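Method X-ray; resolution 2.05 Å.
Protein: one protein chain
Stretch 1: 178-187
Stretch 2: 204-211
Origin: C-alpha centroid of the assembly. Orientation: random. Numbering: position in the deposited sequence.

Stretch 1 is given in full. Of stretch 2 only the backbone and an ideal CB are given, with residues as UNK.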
# COMPACT_ATOMS: atom_id res chain seq x y z
N ARG A 178 -8.25 -13.39 -13.62
CA ARG A 178 -7.80 -14.65 -13.01
C ARG A 178 -6.52 -15.18 -13.66
O ARG A 178 -6.44 -16.34 -14.08
CB ARG A 178 -8.92 -15.70 -12.96
CG ARG A 178 -10.04 -15.31 -12.02
CD ARG A 178 -10.92 -16.48 -11.68
NE ARG A 178 -11.47 -16.31 -10.35
CZ ARG A 178 -11.14 -17.04 -9.28
NH1 ARG A 178 -10.26 -18.04 -9.38
NH2 ARG A 178 -11.71 -16.79 -8.11
N ILE A 179 -5.54 -14.28 -13.77
CA ILE A 179 -4.20 -14.59 -14.25
C ILE A 179 -3.52 -15.50 -13.23
O ILE A 179 -3.69 -15.32 -12.02
CB ILE A 179 -3.35 -13.30 -14.47
CG1 ILE A 179 -4.03 -12.39 -15.51
CG2 ILE A 179 -1.92 -13.65 -14.88
CD1 ILE A 179 -3.38 -11.03 -15.70
N HIS A 180 -2.78 -16.49 -13.74
CA HIS A 180 -1.91 -17.36 -12.96
C HIS A 180 -0.48 -16.80 -13.04
O HIS A 180 0.26 -17.15 -13.97
CB HIS A 180 -1.95 -18.79 -13.52
CG HIS A 180 -3.25 -19.49 -13.33
ND1 HIS A 180 -3.35 -20.72 -12.71
CD2 HIS A 180 -4.52 -19.15 -13.67
CE1 HIS A 180 -4.61 -21.11 -12.68
NE2 HIS A 180 -5.34 -20.17 -13.25
N PRO A 181 -0.07 -15.91 -12.09
CA PRO A 181 1.27 -15.33 -12.21
C PRO A 181 2.37 -16.37 -11.99
O PRO A 181 2.13 -17.36 -11.28
CB PRO A 181 1.29 -14.26 -11.11
CG PRO A 181 0.28 -14.70 -10.12
CD PRO A 181 -0.79 -15.39 -10.91
N PRO A 182 3.57 -16.17 -12.60
CA PRO A 182 4.67 -17.10 -12.38
C PRO A 182 5.20 -17.07 -10.95
O PRO A 182 5.13 -16.02 -10.28
CB PRO A 182 5.76 -16.60 -13.34
CG PRO A 182 5.44 -15.15 -13.53
CD PRO A 182 3.95 -15.08 -13.52
N GLU A 183 5.70 -18.21 -10.49
CA GLU A 183 6.47 -18.31 -9.24
C GLU A 183 7.76 -17.49 -9.36
O GLU A 183 8.42 -17.50 -10.40
CB GLU A 183 6.80 -19.78 -8.92
CG GLU A 183 7.64 -20.00 -7.67
CD GLU A 183 7.54 -21.41 -7.10
OE1 GLU A 183 7.34 -22.37 -7.86
OE2 GLU A 183 7.68 -21.54 -5.86
N LEU A 184 8.09 -16.76 -8.29
CA LEU A 184 9.35 -16.02 -8.23
C LEU A 184 10.35 -16.70 -7.30
O LEU A 184 10.07 -16.89 -6.11
CB LEU A 184 9.13 -14.55 -7.84
CG LEU A 184 10.40 -13.69 -7.69
CD1 LEU A 184 11.02 -13.29 -9.03
CD2 LEU A 184 10.09 -12.47 -6.85
N GLU A 185 11.51 -17.06 -7.85
CA GLU A 185 12.55 -17.80 -7.14
C GLU A 185 13.58 -16.82 -6.57
O GLU A 185 14.07 -15.95 -7.28
CB GLU A 185 13.22 -18.80 -8.09
CG GLU A 185 13.56 -20.16 -7.49
CD GLU A 185 12.51 -21.24 -7.77
OE1 GLU A 185 11.95 -21.26 -8.89
OE2 GLU A 185 12.25 -22.08 -6.88
N VAL A 186 13.86 -16.96 -5.27
CA VAL A 186 14.77 -16.06 -4.53
C VAL A 186 15.89 -16.85 -3.84
O VAL A 186 15.78 -18.07 -3.70
CB VAL A 186 14.02 -15.19 -3.47
CG1 VAL A 186 13.10 -14.18 -4.13
CG2 VAL A 186 13.25 -16.06 -2.48
N HIS A 187 16.94 -16.15 -3.42
CA HIS A 187 18.12 -16.76 -2.79
C HIS A 187 18.55 -16.00 -1.53
O HIS A 187 17.94 -14.97 -1.19
CB HIS A 187 19.29 -16.80 -3.79
CG HIS A 187 18.91 -17.34 -5.13
ND1 HIS A 187 18.68 -16.52 -6.22
CD2 HIS A 187 18.67 -18.60 -5.55
CE1 HIS A 187 18.34 -17.26 -7.26
NE2 HIS A 187 18.32 -18.53 -6.88
N UNK A 204 4.75 -20.98 2.14
CA UNK A 204 4.79 -19.58 1.72
C UNK A 204 5.28 -19.55 0.28
O UNK A 204 6.40 -19.94 -0.01
CB UNK A 204 5.69 -18.74 2.63
N UNK A 205 4.41 -19.06 -0.60
CA UNK A 205 4.66 -19.07 -2.05
C UNK A 205 4.84 -17.65 -2.57
O UNK A 205 4.07 -16.76 -2.22
CB UNK A 205 3.51 -19.76 -2.79
N UNK A 206 5.86 -17.45 -3.41
CA UNK A 206 6.13 -16.14 -4.01
C UNK A 206 5.74 -16.10 -5.49
O UNK A 206 5.93 -17.08 -6.21
CB UNK A 206 7.61 -15.79 -3.85
N UNK A 207 5.19 -14.97 -5.91
CA UNK A 207 4.76 -14.74 -7.29
C UNK A 207 5.24 -13.38 -7.79
O UNK A 207 5.21 -12.40 -7.05
CB UNK A 207 3.24 -14.83 -7.40
N UNK A 208 5.69 -13.33 -9.05
CA UNK A 208 5.89 -12.06 -9.73
C UNK A 208 4.63 -11.70 -10.52
O UNK A 208 4.29 -12.35 -11.50
CB UNK A 208 7.11 -12.12 -10.65
N UNK A 209 3.93 -10.66 -10.05
CA UNK A 209 2.70 -10.20 -10.70
C UNK A 209 3.03 -9.44 -11.98
O UNK A 209 4.11 -8.83 -12.06
CB UNK A 209 1.89 -9.32 -9.75
N UNK A 210 2.14 -9.49 -12.99
CA UNK A 210 2.33 -8.62 -14.15
C UNK A 210 2.17 -7.15 -13.74
O UNK A 210 1.12 -6.75 -13.24
CB UNK A 210 1.34 -8.98 -15.26
N UNK A 211 3.24 -6.38 -13.91
CA UNK A 211 3.20 -4.95 -13.64
C UNK A 211 2.90 -4.19 -14.92
O UNK A 211 3.51 -4.43 -15.97
CB UNK A 211 4.52 -4.47 -13.03

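The frame comes first: the two strands cross at a steep 104° and meet in a single bridge, E183 with position 207, CA to CA 4.4 Å. The N of 208 donates to P182 O (3.0 Å), and L184 N donates to the O of 206 (3.0 Å). Each of these acceptors also takes a CA-H contact: P182 O from the CA of 207 and the O of 206 from E183 CA, both at 3.3 Å. These main-chain contacts leave most side chains open, but 208 must keep its N-H, which excludes proline.

Position 204 has extended angles and nothing of stretch 1 within 5.5 Å of its CB. Many residues would fit, beta-branched ones especially; it is V204, out of reach.

At 205 the CB points sideways, and the nearest atom is E183 OE2, 5.5 Å off. A polar or basic residue seems the easy answer. The deposited residue is E205, whose OE1 comes within 3.8 Å of E183 OE2, a like-charge approach.

Position 206 sets its CB 3.5 Å from L184 O, on the side where the L184 and V186 side chains lie. Leucine, isoleucine, valine or methionine suits this. L206 takes the m, t rotamer and brings CD1 to 3.7 Å from V186 CG2, while its CB lies 4.4 Å from L184 CB. A water links its N to E183 OE2, 2.8 Å from each.

The CB of 207 lies 4.0 Å from P181 CG and 3.6 Å from P182 O, with the E183 carboxylate farther along. A long chain, apolar at its root and cationic at its tip, could lie along P181 and reach toward that carboxylate; a plain aliphatic could also pack on the proline. R207 answers with CD 3.6 Å from P181 O and NH1 3.7 Å from E183 CB. Its NH2 forms a salt bridge with E205 OE1 (2.8 Å), and NH1 donates to L206 O (2.8 Å). E183 OE2, 4.1 Å from NH1, stays beyond a salt bridge.

At 208 the CB points sideways, 4.2 Å from L184 CB and 4.4 Å from P182 O. That oxygen already takes the N-H of 208, so the apolar neighbour favours another aliphatic. L208 (t, p) packs its CB against L184 CB.

Position 209 points away, its CB 5.2 Å from P181 CB, so stretch 1 would tolerate large or small residues; it is L209.

Position 210, with phi -66°, admits proline, and its ideal CB is 5.2 Å from I179 CD1. A compact apolar group fits. P210 places CG 4.1 Å from I179 CD1 and CD 4.4 Å from P181 CB.

Position 211 meets nothing of stretch 1, so polar or apolar residues would do; it is S211.

Stretch 2, residues 204-211: VELRLLPS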
# COMPACT_ATOMS: atom_id res chain seq x y z
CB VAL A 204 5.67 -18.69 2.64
CG1 VAL A 204 5.78 -17.28 2.07
CG2 VAL A 204 5.10 -18.63 4.05
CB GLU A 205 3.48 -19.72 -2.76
CG GLU A 205 3.25 -21.19 -2.46
CD GLU A 205 4.13 -22.10 -3.29
OE1 GLU A 205 4.12 -21.97 -4.54
OE2 GLU A 205 4.83 -22.95 -2.70
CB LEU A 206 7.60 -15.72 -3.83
CG LEU A 206 8.10 -15.45 -2.41
CD1 LEU A 206 9.61 -15.27 -2.40
CD2 LEU A 206 7.42 -14.24 -1.78
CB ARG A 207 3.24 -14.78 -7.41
CG ARG A 207 2.55 -16.05 -6.94
CD ARG A 207 2.94 -17.29 -7.74
NE ARG A 207 2.32 -18.48 -7.17
CZ ARG A 207 2.96 -19.43 -6.49
NH1 ARG A 207 4.28 -19.36 -6.30
NH2 ARG A 207 2.28 -20.46 -6.01
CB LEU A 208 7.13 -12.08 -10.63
CG LEU A 208 7.57 -10.73 -11.22
CD1 LEU A 208 8.20 -9.81 -10.18
CD2 LEU A 208 8.51 -10.92 -12.40
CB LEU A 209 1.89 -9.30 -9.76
CG LEU A 209 0.92 -9.98 -8.78
CD1 LEU A 209 1.66 -10.63 -7.63
CD2 LEU A 209 -0.07 -8.98 -8.22
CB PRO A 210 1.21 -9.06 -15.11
CG PRO A 210 0.17 -9.65 -14.22
CD PRO A 210 0.96 -10.36 -13.16
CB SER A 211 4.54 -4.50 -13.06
OG SER A 211 4.60 -3.09 -12.92
O HOH W 1 0.27 -18.22 -9.31
O HOH W 2 7.54 -19.67 -3.81
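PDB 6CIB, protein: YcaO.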